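Local structure of lipoprotein (Colwellia psychrerythraea, 3O0Y) at residues 287-298 with 550-558; 305-316 with 501-512. The protein is a putative lipoprotein of unknown function, probably related to metallopeptidases. All coordinates share one frame; numbering follows the deposited sequence.

Contact 1 (287-298 with 550-558); sequences YYQDAIKQLGDS and PGQALGYKL. With SO4 (sulfate ion), chain D.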
loop_
_atom_site.group_PDB
_atom_site.type_symbol
_atom_site.label_atom_id
_atom_site.label_comp_id
_atom_site.label_asym_id
_atom_site.label_seq_id
_atom_site.Cartn_x
_atom_site.Cartn_y
_atom_site.Cartn_z
ATOM N N TYR A 287 -21.097 1.551 3.589
ATOM C CA TYR A 287 -19.709 1.886 3.354
ATOM C C TYR A 287 -18.812 0.651 3.144
ATOM O O TYR A 287 -18.020 0.600 2.194
ATOM C CB TYR A 287 -19.176 2.700 4.505
ATOM C CG TYR A 287 -17.721 3.079 4.346
ATOM C CD1 TYR A 287 -17.345 4.264 3.761
ATOM C CD2 TYR A 287 -16.733 2.187 4.654
ATOM C CE1 TYR A 287 -15.994 4.582 3.591
ATOM C CE2 TYR A 287 -15.417 2.450 4.431
ATOM C CZ TYR A 287 -15.034 3.647 3.889
ATOM O OH TYR A 287 -13.684 3.929 3.701
ATOM N N TYR A 288 -18.999 -0.327 4.037
ATOM C CA TYR A 288 -18.183 -1.533 3.998
ATOM C C TYR A 288 -18.439 -2.314 2.737
ATOM O O TYR A 288 -17.477 -2.810 2.110
ATOM C CB TYR A 288 -18.408 -2.385 5.259
ATOM C CG TYR A 288 -17.415 -3.540 5.357
ATOM C CD1 TYR A 288 -16.041 -3.290 5.371
ATOM C CD2 TYR A 288 -17.857 -4.864 5.492
ATOM C CE1 TYR A 288 -15.134 -4.347 5.458
ATOM C CE2 TYR A 288 -16.949 -5.899 5.631
ATOM C CZ TYR A 288 -15.629 -5.638 5.590
ATOM O OH TYR A 288 -14.733 -6.698 5.709
ATOM N N GLN A 289 -19.695 -2.406 2.302
ATOM C CA GLN A 289 -19.975 -3.116 1.040
ATOM C C GLN A 289 -19.252 -2.441 -0.169
ATOM O O GLN A 289 -18.671 -3.102 -1.060
ATOM C CB GLN A 289 -21.485 -3.314 0.781
ATOM C CG GLN A 289 -21.768 -4.365 -0.326
ATOM C CD GLN A 289 -21.315 -5.815 0.070
ATOM O OE1 GLN A 289 -20.538 -6.563 -0.652
ATOM N NE2 GLN A 289 -21.804 -6.224 1.227
ATOM N N ASP A 290 -19.200 -1.141 -0.159
ATOM C CA ASP A 290 -18.388 -0.387 -1.125
ATOM C C ASP A 290 -16.890 -0.636 -1.008
ATOM O O ASP A 290 -16.224 -0.838 -2.020
ATOM C CB ASP A 290 -18.680 1.130 -1.032
ATOM C CG ASP A 290 -17.851 1.935 -2.060
ATOM O OD1 ASP A 290 -18.112 1.806 -3.305
ATOM O OD2 ASP A 290 -16.845 2.544 -1.621
ATOM N N ALA A 291 -16.400 -0.727 0.225
ATOM C CA ALA A 291 -14.999 -1.071 0.446
ATOM C C ALA A 291 -14.672 -2.442 -0.086
ATOM O O ALA A 291 -13.596 -2.645 -0.696
ATOM C CB ALA A 291 -14.612 -0.923 1.875
ATOM N N ILE A 292 -15.566 -3.386 0.084
ATOM C CA ILE A 292 -15.357 -4.724 -0.470
ATOM C C ILE A 292 -15.260 -4.680 -1.977
ATOM O O ILE A 292 -14.397 -5.356 -2.569
ATOM C CB ILE A 292 -16.526 -5.692 -0.002
ATOM C CG1 ILE A 292 -16.433 -5.931 1.470
ATOM C CG2 ILE A 292 -16.519 -7.062 -0.756
ATOM C CD1 ILE A 292 -17.627 -6.759 2.052
ATOM N N LYS A 293 -16.148 -3.892 -2.603
ATOM C CA LYS A 293 -16.046 -3.716 -4.077
ATOM C C LYS A 293 -14.710 -3.043 -4.504
ATOM O O LYS A 293 -14.002 -3.536 -5.420
ATOM C CB LYS A 293 -17.238 -2.928 -4.581
ATOM C CG LYS A 293 -17.078 -2.800 -6.118
ATOM C CD LYS A 293 -18.291 -2.587 -6.975
ATOM C CE LYS A 293 -17.877 -2.876 -8.475
ATOM N NZ LYS A 293 -17.395 -4.301 -8.819
ATOM N N GLN A 294 -14.329 -1.952 -3.843
ATOM C CA GLN A 294 -13.186 -1.170 -4.292
ATOM C C GLN A 294 -11.843 -1.779 -3.905
ATOM O O GLN A 294 -10.867 -1.635 -4.644
ATOM C CB GLN A 294 -13.231 0.264 -3.719
ATOM C CG GLN A 294 -14.442 1.127 -4.087
ATOM C CD GLN A 294 -14.806 1.163 -5.512
ATOM O OE1 GLN A 294 -13.948 1.255 -6.430
ATOM N NE2 GLN A 294 -16.128 1.083 -5.751
ATOM N N LEU A 295 -11.780 -2.344 -2.710
ATOM C CA LEU A 295 -10.511 -2.865 -2.177
ATOM C C LEU A 295 -10.405 -4.395 -2.198
ATOM O O LEU A 295 -9.300 -4.974 -2.208
ATOM C CB LEU A 295 -10.307 -2.274 -0.767
ATOM C CG LEU A 295 -10.178 -0.739 -0.687
ATOM C CD1 LEU A 295 -10.145 -0.309 0.797
ATOM C CD2 LEU A 295 -8.887 -0.274 -1.466
ATOM N N GLY A 296 -11.531 -5.102 -2.134
ATOM C CA GLY A 296 -11.511 -6.527 -2.359
ATOM C C GLY A 296 -11.812 -6.985 -3.739
ATOM O O GLY A 296 -11.671 -8.179 -4.015
ATOM N N ASP A 297 -12.247 -6.062 -4.602
ATOM C CA ASP A 297 -12.735 -6.328 -5.955
ATOM C C ASP A 297 -13.711 -7.514 -5.985
ATOM O O ASP A 297 -13.570 -8.477 -6.756
ATOM C CB ASP A 297 -11.514 -6.558 -6.879
ATOM C CG ASP A 297 -11.812 -6.336 -8.349
ATOM O OD1 ASP A 297 -12.980 -6.085 -8.733
ATOM O OD2 ASP A 297 -10.853 -6.540 -9.137
ATOM N N SER A 298 -14.696 -7.457 -5.087
ATOM C CA SER A 298 -15.637 -8.490 -4.941
ATOM C C SER A 298 -17.063 -7.921 -4.724
ATOM O O SER A 298 -17.245 -6.844 -4.128
ATOM C CB SER A 298 -15.246 -9.403 -3.776
ATOM O OG SER A 298 -16.173 -10.532 -3.583
ATOM N N PRO A 550 -10.875 -0.301 6.591
ATOM C CA PRO A 550 -11.817 -1.341 6.256
ATOM C C PRO A 550 -11.796 -1.811 4.816
ATOM O O PRO A 550 -11.852 -1.027 3.876
ATOM C CB PRO A 550 -13.191 -0.730 6.600
ATOM C CG PRO A 550 -12.917 0.546 7.174
ATOM C CD PRO A 550 -11.515 0.952 6.911
ATOM N N GLY A 551 -11.688 -3.134 4.675
ATOM C CA GLY A 551 -11.685 -3.839 3.407
ATOM C C GLY A 551 -10.348 -4.058 2.754
ATOM O O GLY A 551 -10.227 -4.944 1.868
ATOM N N GLN A 552 -9.363 -3.247 3.095
ATOM C CA GLN A 552 -8.047 -3.257 2.441
ATOM C C GLN A 552 -7.407 -4.632 2.638
ATOM O O GLN A 552 -6.777 -5.130 1.678
ATOM C CB GLN A 552 -7.111 -2.112 2.848
ATOM C CG GLN A 552 -5.799 -2.028 2.030
ATOM C CD GLN A 552 -4.730 -3.020 2.364
ATOM O OE1 GLN A 552 -4.588 -3.433 3.521
ATOM N NE2 GLN A 552 -3.851 -3.354 1.357
ATOM N N ALA A 553 -7.609 -5.259 3.793
ATOM C CA ALA A 553 -6.989 -6.534 4.103
ATOM C C ALA A 553 -7.593 -7.649 3.304
ATOM O O ALA A 553 -7.066 -8.771 3.312
ATOM C CB ALA A 553 -7.169 -6.892 5.635
ATOM N N LEU A 554 -8.722 -7.410 2.629
ATOM C CA LEU A 554 -9.379 -8.442 1.830
ATOM C C LEU A 554 -8.694 -8.703 0.466
ATOM O O LEU A 554 -8.827 -9.791 -0.091
ATOM C CB LEU A 554 -10.849 -8.078 1.624
ATOM C CG LEU A 554 -11.647 -7.793 2.864
ATOM C CD1 LEU A 554 -13.097 -7.393 2.395
ATOM C CD2 LEU A 554 -11.695 -8.945 3.886
ATOM N N GLY A 555 -7.916 -7.740 -0.053
ATOM C CA GLY A 555 -7.384 -7.831 -1.395
ATOM C C GLY A 555 -6.448 -8.953 -1.620
ATOM O O GLY A 555 -6.369 -9.554 -2.739
ATOM N N TYR A 556 -5.717 -9.254 -0.563
ATOM C CA TYR A 556 -4.580 -10.186 -0.633
ATOM C C TYR A 556 -5.107 -11.561 -1.046
ATOM O O TYR A 556 -4.717 -12.118 -2.089
ATOM C CB TYR A 556 -3.873 -10.310 0.739
ATOM C CG TYR A 556 -3.264 -9.037 1.211
ATOM C CD1 TYR A 556 -1.921 -8.776 0.982
ATOM C CD2 TYR A 556 -4.040 -8.027 1.810
ATOM C CE1 TYR A 556 -1.398 -7.586 1.295
ATOM C CE2 TYR A 556 -3.483 -6.840 2.152
ATOM C CZ TYR A 556 -2.189 -6.582 1.844
ATOM O OH TYR A 556 -1.635 -5.377 2.187
ATOM N N LYS A 557 -5.958 -12.160 -0.220
ATOM C CA LYS A 557 -6.467 -13.481 -0.550
ATOM C C LYS A 557 -7.493 -13.433 -1.686
ATOM O O LYS A 557 -7.561 -14.363 -2.459
ATOM C CB LYS A 557 -7.006 -14.223 0.672
ATOM C CG LYS A 557 -5.988 -15.121 1.265
ATOM C CD LYS A 557 -5.916 -16.383 0.374
ATOM C CE LYS A 557 -4.773 -17.276 0.680
ATOM N NZ LYS A 557 -4.790 -18.584 -0.169
ATOM N N LEU A 558 -8.427 -12.485 -1.714
ATOM C CA LEU A 558 -9.440 -12.534 -2.788
ATOM C C LEU A 558 -8.753 -12.415 -4.179
ATOM O O LEU A 558 -9.106 -13.108 -5.132
ATOM C CB LEU A 558 -10.503 -11.482 -2.578
ATOM C CG LEU A 558 -11.357 -11.705 -1.352
ATOM C CD1 LEU A 558 -12.385 -10.566 -1.199
ATOM C CD2 LEU A 558 -11.976 -13.100 -1.335
HETATM S S SO4 D . 1.353 -6.327 3.823
HETATM O O1 SO4 D . 0.963 -7.739 3.566
HETATM O O2 SO4 D . 2.776 -6.262 3.882
HETATM O O3 SO4 D . 0.961 -5.418 2.718
HETATM O O4 SO4 D . 0.639 -5.803 4.957
HETATM O O HOH W 1 -12.112 1.633 3.248
#
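Ala291 and Gly551 mark the tight part of this contact, where the C-terminal half of helix 284-296 packs on the turn leading into helix 555-574. CB of Ala291 lies 3.4 Å from O of Pro550. Gly551 has positive phi, and a side chain there would press on that same CB. Leu295 sets CD1 3.6 Å from O of Pro550. Gly296 and Gly555 bring the two backbones together, with CA atoms 4.4 Å apart. These three glycines let a helix end and a turn come so close. No direct hydrogen bond crosses.

The Tyr288 ring meets N of Gly551 at its edge. CG of Tyr288 is anti to the backbone N (chi1 -171°), which carries the ring alongside its own helix to the turn, and its hydroxyl probably hydrogen-bonds OD2 of Asp511. CD1 of Leu554 reaches CG1 of Ile292 at 3.8 Å. The packing is looser at the two ends. A water bridges OH of Tyr287 and O of Pro550. At the partly exposed end, CB of Ser298 meets CD1 of Leu558 at 4.0 Å.

NE2 of Gln552 gives a nearly straight bond to OH of Tyr556 (170°), while Arg545 bonds its OE1. OH of Tyr556 donates to O3 of a sulfate, probably from the crystallisation liquor, at 2.7 Å. A phenylalanine in place of Tyr556 would probably leave NE2 of Gln552 and the sulfate oxygen without this shared partner.

Asn467 of helix 467-483 bonds both Leu295 O and Gln552 O. Helix 491-515 packs against Tyr288, Pro550 and Leu554, and helix 302-326 against Ile292.

Contact 2 (305-316 with 501-512); sequences IHQIGLDEVARI and ELFRAVRLVVDT. With SO4 (sulfate ion), chain D.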
loop_
_atom_site.group_PDB
_atom_site.type_symbol
_atom_site.label_atom_id
_atom_site.label_comp_id
_atom_site.label_asym_id
_atom_site.label_seq_id
_atom_site.Cartn_x
_atom_site.Cartn_y
_atom_site.Cartn_z
ATOM N N ILE A 305 -17.338 -13.966 2.359
ATOM C CA ILE A 305 -15.902 -13.695 2.437
ATOM C C ILE A 305 -15.340 -14.277 3.746
ATOM O O ILE A 305 -14.300 -14.904 3.760
ATOM C CB ILE A 305 -15.596 -12.186 2.287
ATOM C CG1 ILE A 305 -16.032 -11.730 0.884
ATOM C CG2 ILE A 305 -14.053 -11.918 2.516
ATOM C CD1 ILE A 305 -16.090 -10.219 0.696
ATOM N N HIS A 306 -16.061 -14.054 4.843
ATOM C CA HIS A 306 -15.686 -14.641 6.157
ATOM C C HIS A 306 -15.531 -16.116 6.082
ATOM O O HIS A 306 -14.558 -16.668 6.549
ATOM C CB HIS A 306 -16.763 -14.222 7.199
ATOM C CG HIS A 306 -16.329 -14.333 8.632
ATOM N ND1 HIS A 306 -16.698 -15.388 9.448
ATOM C CD2 HIS A 306 -15.585 -13.510 9.401
ATOM C CE1 HIS A 306 -16.184 -15.201 10.664
ATOM N NE2 HIS A 306 -15.536 -14.050 10.667
ATOM N N GLN A 307 -16.479 -16.786 5.406
ATOM C CA GLN A 307 -16.424 -18.238 5.264
ATOM C C GLN A 307 -15.301 -18.699 4.380
ATOM O O GLN A 307 -14.681 -19.730 4.683
ATOM C CB GLN A 307 -17.746 -18.792 4.707
ATOM C CG GLN A 307 -17.884 -20.268 4.735
ATOM C CD GLN A 307 -17.877 -20.814 6.159
ATOM O OE1 GLN A 307 -18.629 -20.332 7.003
ATOM N NE2 GLN A 307 -16.934 -21.685 6.472
ATOM N N ILE A 308 -14.983 -17.944 3.333
ATOM C CA ILE A 308 -13.847 -18.288 2.513
ATOM C C ILE A 308 -12.583 -18.189 3.385
ATOM O O ILE A 308 -11.701 -19.069 3.328
ATOM C CB ILE A 308 -13.704 -17.354 1.315
ATOM C CG1 ILE A 308 -14.855 -17.590 0.313
ATOM C CG2 ILE A 308 -12.306 -17.523 0.707
ATOM C CD1 ILE A 308 -14.910 -16.429 -0.739
ATOM N N GLY A 309 -12.508 -17.157 4.216
ATOM C CA GLY A 309 -11.431 -17.047 5.186
ATOM C C GLY A 309 -11.316 -18.247 6.124
ATOM O O GLY A 309 -10.237 -18.826 6.302
ATOM N N LEU A 310 -12.391 -18.639 6.732
ATOM C CA LEU A 310 -12.383 -19.784 7.614
ATOM C C LEU A 310 -11.941 -21.039 6.897
ATOM O O LEU A 310 -11.137 -21.815 7.482
ATOM C CB LEU A 310 -13.765 -20.012 8.243
ATOM C CG LEU A 310 -14.186 -18.893 9.263
ATOM C CD1 LEU A 310 -15.655 -19.074 9.628
ATOM C CD2 LEU A 310 -13.293 -18.879 10.510
ATOM N N ASP A 311 -12.431 -21.293 5.674
ATOM C CA ASP A 311 -12.017 -22.480 4.953
ATOM C C ASP A 311 -10.567 -22.460 4.577
ATOM O O ASP A 311 -9.923 -23.489 4.609
ATOM C CB ASP A 311 -12.850 -22.723 3.691
ATOM C CG ASP A 311 -14.386 -22.867 4.026
ATOM O OD1 ASP A 311 -14.724 -23.255 5.170
ATOM O OD2 ASP A 311 -15.224 -22.630 3.106
ATOM N N GLU A 312 -10.075 -21.294 4.194
ATOM C CA GLU A 312 -8.630 -21.187 3.852
ATOM C C GLU A 312 -7.710 -21.384 5.082
ATOM O O GLU A 312 -6.649 -21.996 4.988
ATOM C CB GLU A 312 -8.323 -19.860 3.175
ATOM C CG GLU A 312 -8.800 -19.824 1.744
ATOM C CD GLU A 312 -7.925 -20.754 0.841
ATOM O OE1 GLU A 312 -6.766 -20.364 0.602
ATOM O OE2 GLU A 312 -8.348 -21.905 0.535
ATOM N N VAL A 313 -8.124 -20.874 6.229
ATOM C CA VAL A 313 -7.351 -21.043 7.476
ATOM C C VAL A 313 -7.283 -22.517 7.770
ATOM O O VAL A 313 -6.221 -23.019 8.136
ATOM C CB VAL A 313 -8.012 -20.254 8.666
ATOM C CG1 VAL A 313 -7.535 -20.800 10.005
ATOM C CG2 VAL A 313 -7.761 -18.662 8.542
ATOM N N ALA A 314 -8.393 -23.254 7.615
ATOM C CA ALA A 314 -8.406 -24.671 7.926
ATOM C C ALA A 314 -7.479 -25.373 6.966
ATOM O O ALA A 314 -6.686 -26.260 7.363
ATOM C CB ALA A 314 -9.810 -25.259 7.843
ATOM N N ARG A 315 -7.545 -24.996 5.685
ATOM C CA ARG A 315 -6.797 -25.728 4.651
ATOM C C ARG A 315 -5.284 -25.546 4.854
ATOM O O ARG A 315 -4.522 -26.497 4.910
ATOM C CB ARG A 315 -7.167 -25.221 3.275
ATOM C CG ARG A 315 -6.404 -25.905 2.137
ATOM C CD ARG A 315 -6.682 -25.289 0.783
ATOM N NE ARG A 315 -6.168 -23.909 0.635
ATOM C CZ ARG A 315 -4.914 -23.537 0.430
ATOM N NH1 ARG A 315 -3.922 -24.410 0.284
ATOM N NH2 ARG A 315 -4.682 -22.246 0.262
ATOM N N ILE A 316 -4.894 -24.291 5.019
ATOM C CA ILE A 316 -3.443 -23.946 5.081
ATOM C C ILE A 316 -2.835 -24.500 6.379
ATOM O O ILE A 316 -1.712 -25.058 6.386
ATOM C CB ILE A 316 -3.227 -22.446 4.963
ATOM C CG1 ILE A 316 -3.705 -21.912 3.600
ATOM C CG2 ILE A 316 -1.688 -22.097 5.100
ATOM C CD1 ILE A 316 -3.871 -20.371 3.645
ATOM N N GLU A 501 0.863 -16.999 4.080
ATOM C CA GLU A 501 -0.404 -17.250 3.354
ATOM C C GLU A 501 -1.580 -17.345 4.335
ATOM O O GLU A 501 -2.658 -16.745 4.144
ATOM C CB GLU A 501 -0.283 -18.480 2.499
ATOM C CG GLU A 501 -1.486 -18.598 1.544
ATOM C CD GLU A 501 -1.575 -19.918 0.820
ATOM O OE1 GLU A 501 -0.570 -20.686 0.776
ATOM O OE2 GLU A 501 -2.645 -20.141 0.171
ATOM N N LEU A 502 -1.312 -18.102 5.406
ATOM C CA LEU A 502 -2.226 -18.265 6.535
ATOM C C LEU A 502 -2.576 -16.917 7.107
ATOM O O LEU A 502 -3.757 -16.646 7.353
ATOM C CB LEU A 502 -1.586 -19.154 7.598
ATOM C CG LEU A 502 -2.491 -19.342 8.843
ATOM C CD1 LEU A 502 -3.868 -19.963 8.556
ATOM C CD2 LEU A 502 -1.696 -20.235 9.840
ATOM N N PHE A 503 -1.589 -16.023 7.226
ATOM C CA PHE A 503 -1.834 -14.706 7.805
ATOM C C PHE A 503 -2.855 -13.960 6.946
ATOM O O PHE A 503 -3.732 -13.273 7.472
ATOM C CB PHE A 503 -0.487 -13.969 7.898
ATOM C CG PHE A 503 -0.529 -12.760 8.753
ATOM C CD1 PHE A 503 -0.308 -12.873 10.096
ATOM C CD2 PHE A 503 -0.830 -11.537 8.223
ATOM C CE1 PHE A 503 -0.357 -11.724 10.958
ATOM C CE2 PHE A 503 -0.886 -10.383 9.058
ATOM C CZ PHE A 503 -0.633 -10.491 10.412
ATOM N N ARG A 504 -2.726 -14.078 5.637
ATOM C CA ARG A 504 -3.602 -13.389 4.743
ATOM C C ARG A 504 -5.013 -14.027 4.669
ATOM O O ARG A 504 -5.987 -13.335 4.420
ATOM C CB ARG A 504 -2.982 -13.205 3.379
ATOM C CG ARG A 504 -2.101 -11.996 3.309
ATOM C CD ARG A 504 -0.735 -12.318 3.205
ATOM N NE ARG A 504 0.182 -11.173 3.419
ATOM C CZ ARG A 504 1.119 -11.165 4.314
ATOM N NH1 ARG A 504 1.224 -12.189 5.192
ATOM N NH2 ARG A 504 1.909 -10.096 4.403
ATOM N N ALA A 505 -5.135 -15.315 4.943
ATOM C CA ALA A 505 -6.433 -15.952 5.106
ATOM C C ALA A 505 -7.088 -15.448 6.396
ATOM O O ALA A 505 -8.300 -15.104 6.409
ATOM C CB ALA A 505 -6.236 -17.467 5.086
ATOM N N VAL A 506 -6.312 -15.380 7.468
ATOM C CA VAL A 506 -6.822 -14.788 8.716
ATOM C C VAL A 506 -7.373 -13.394 8.498
ATOM O O VAL A 506 -8.396 -13.015 9.118
ATOM C CB VAL A 506 -5.766 -14.848 9.852
ATOM C CG1 VAL A 506 -6.179 -14.038 11.090
ATOM C CG2 VAL A 506 -5.536 -16.336 10.257
ATOM N N ARG A 507 -6.704 -12.588 7.646
ATOM C CA ARG A 507 -7.174 -11.267 7.304
ATOM C C ARG A 507 -8.600 -11.262 6.787
ATOM O O ARG A 507 -9.379 -10.393 7.167
ATOM C CB ARG A 507 -6.247 -10.590 6.299
ATOM C CG ARG A 507 -5.017 -10.055 6.907
ATOM C CD ARG A 507 -4.138 -9.305 5.897
ATOM N NE ARG A 507 -3.076 -8.559 6.551
ATOM C CZ ARG A 507 -1.959 -8.140 5.942
ATOM N NH1 ARG A 507 -1.782 -8.318 4.633
ATOM N NH2 ARG A 507 -1.017 -7.505 6.649
ATOM N N LEU A 508 -8.981 -12.232 5.983
ATOM C CA LEU A 508 -10.394 -12.317 5.501
ATOM C C LEU A 508 -11.361 -12.479 6.680
ATOM O O LEU A 508 -12.471 -11.871 6.762
ATOM C CB LEU A 508 -10.566 -13.509 4.559
ATOM C CG LEU A 508 -9.804 -13.436 3.226
ATOM C CD1 LEU A 508 -10.328 -14.652 2.429
ATOM C CD2 LEU A 508 -10.063 -12.097 2.468
ATOM N N VAL A 509 -10.941 -13.298 7.645
ATOM C CA VAL A 509 -11.775 -13.595 8.788
ATOM C C VAL A 509 -11.914 -12.380 9.726
ATOM O O VAL A 509 -13.034 -11.997 10.190
ATOM C CB VAL A 509 -11.239 -14.781 9.576
ATOM C CG1 VAL A 509 -12.154 -15.037 10.781
ATOM C CG2 VAL A 509 -11.177 -16.064 8.739
ATOM N N VAL A 510 -10.770 -11.762 10.048
ATOM C CA VAL A 510 -10.777 -10.678 11.037
ATOM C C VAL A 510 -11.316 -9.330 10.463
ATOM O O VAL A 510 -11.921 -8.533 11.213
ATOM C CB VAL A 510 -9.392 -10.457 11.763
ATOM C CG1 VAL A 510 -9.000 -11.736 12.608
ATOM C CG2 VAL A 510 -8.307 -10.049 10.807
ATOM N N ASP A 511 -11.092 -9.041 9.177
ATOM C CA ASP A 511 -11.587 -7.751 8.651
ATOM C C ASP A 511 -13.098 -7.818 8.548
ATOM O O ASP A 511 -13.791 -6.909 9.014
ATOM C CB ASP A 511 -10.935 -7.453 7.296
ATOM C CG ASP A 511 -11.257 -6.072 6.773
ATOM O OD1 ASP A 511 -10.602 -5.114 7.210
ATOM O OD2 ASP A 511 -12.209 -5.962 5.978
ATOM N N THR A 512 -13.614 -8.935 8.014
ATOM C CA THR A 512 -15.088 -9.113 7.986
ATOM C C THR A 512 -15.630 -9.250 9.437
ATOM O O THR A 512 -16.734 -8.820 9.753
ATOM C CB THR A 512 -15.502 -10.301 7.164
ATOM O OG1 THR A 512 -14.821 -11.509 7.598
ATOM C CG2 THR A 512 -15.184 -10.114 5.685
HETATM S S SO4 D . 1.353 -6.327 3.823
HETATM O O1 SO4 D . 0.963 -7.739 3.566
HETATM O O2 SO4 D . 2.776 -6.262 3.882
HETATM O O3 SO4 D . 0.961 -5.418 2.718
HETATM O O4 SO4 D . 0.639 -5.803 4.957
HETATM O O HOH W 2 -1.303 -23.159 -0.055
#
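Arg315 and Glu501 form a salt bridge across the two helices, with NH2 of Arg315 2.9 Å from OE2 of Glu501. The bond is bent (139°), and the nitrogen comes from above the carboxylate plane. Arg315 also grips Glu312 side-on within its own helix. Its NE takes OE2 of Glu312 and its NH2 takes OE1, the latter at 2.8 Å. These bonds hold the guanidinium in place. The two carboxylates come close, and Lys557 probably offsets their repulsion by pairing with both. A water joins NH1 of Arg315 to OE1 of Glu501.

Next to this network, CD1 of Ile316 lies against CG of Glu501 at 3.6 Å. Further along, the packing is knobs-into-holes. Val313 fits among Leu502, Ala505, Val506 and Val509, and its CG2 meets CG2 of Val506 at 3.6 Å. Chi1 of 160° sets CG1 anti to the backbone N and turns CG2 into the hole. Ala505 and Val509 are knobs in the other direction. Gly309 lets the helices close in: its C is 3.4 Å from CG2 of Val509, where a side chain would clash. The axes approach to 7.4 Å, roughly antiparallel at 149°. CG2 of Ile305 ends the row against CG2 of Thr512, at 3.8 Å.

On the far face of 501-512, Arg504 and Arg507 bind the sulfate. Helix 521-532 packs on Leu310, Val313 and Val506, while helix 555-574 lies against Ile308, Arg315 and Leu508.

How the contacts relate
Both contacts are largely buried, but contact 1 is nearer the centre of the chain. Contact 2 lies further out and includes an exposed arginine. Contact 1 joins a helix to a turn through glycines, apolar groups and a bridging water. Contact 2 pairs two long helices, with interlocked side chains and a charged network at one end. Helices 284-296 and 302-326 follow each other in the chain, and contact 2 is nested within the loop closed by contact 1. The two touch directly, through a buried tyrosine and a shared lysine. Tyr556 from one and Arg504 and Arg507 from the other share the sulfate.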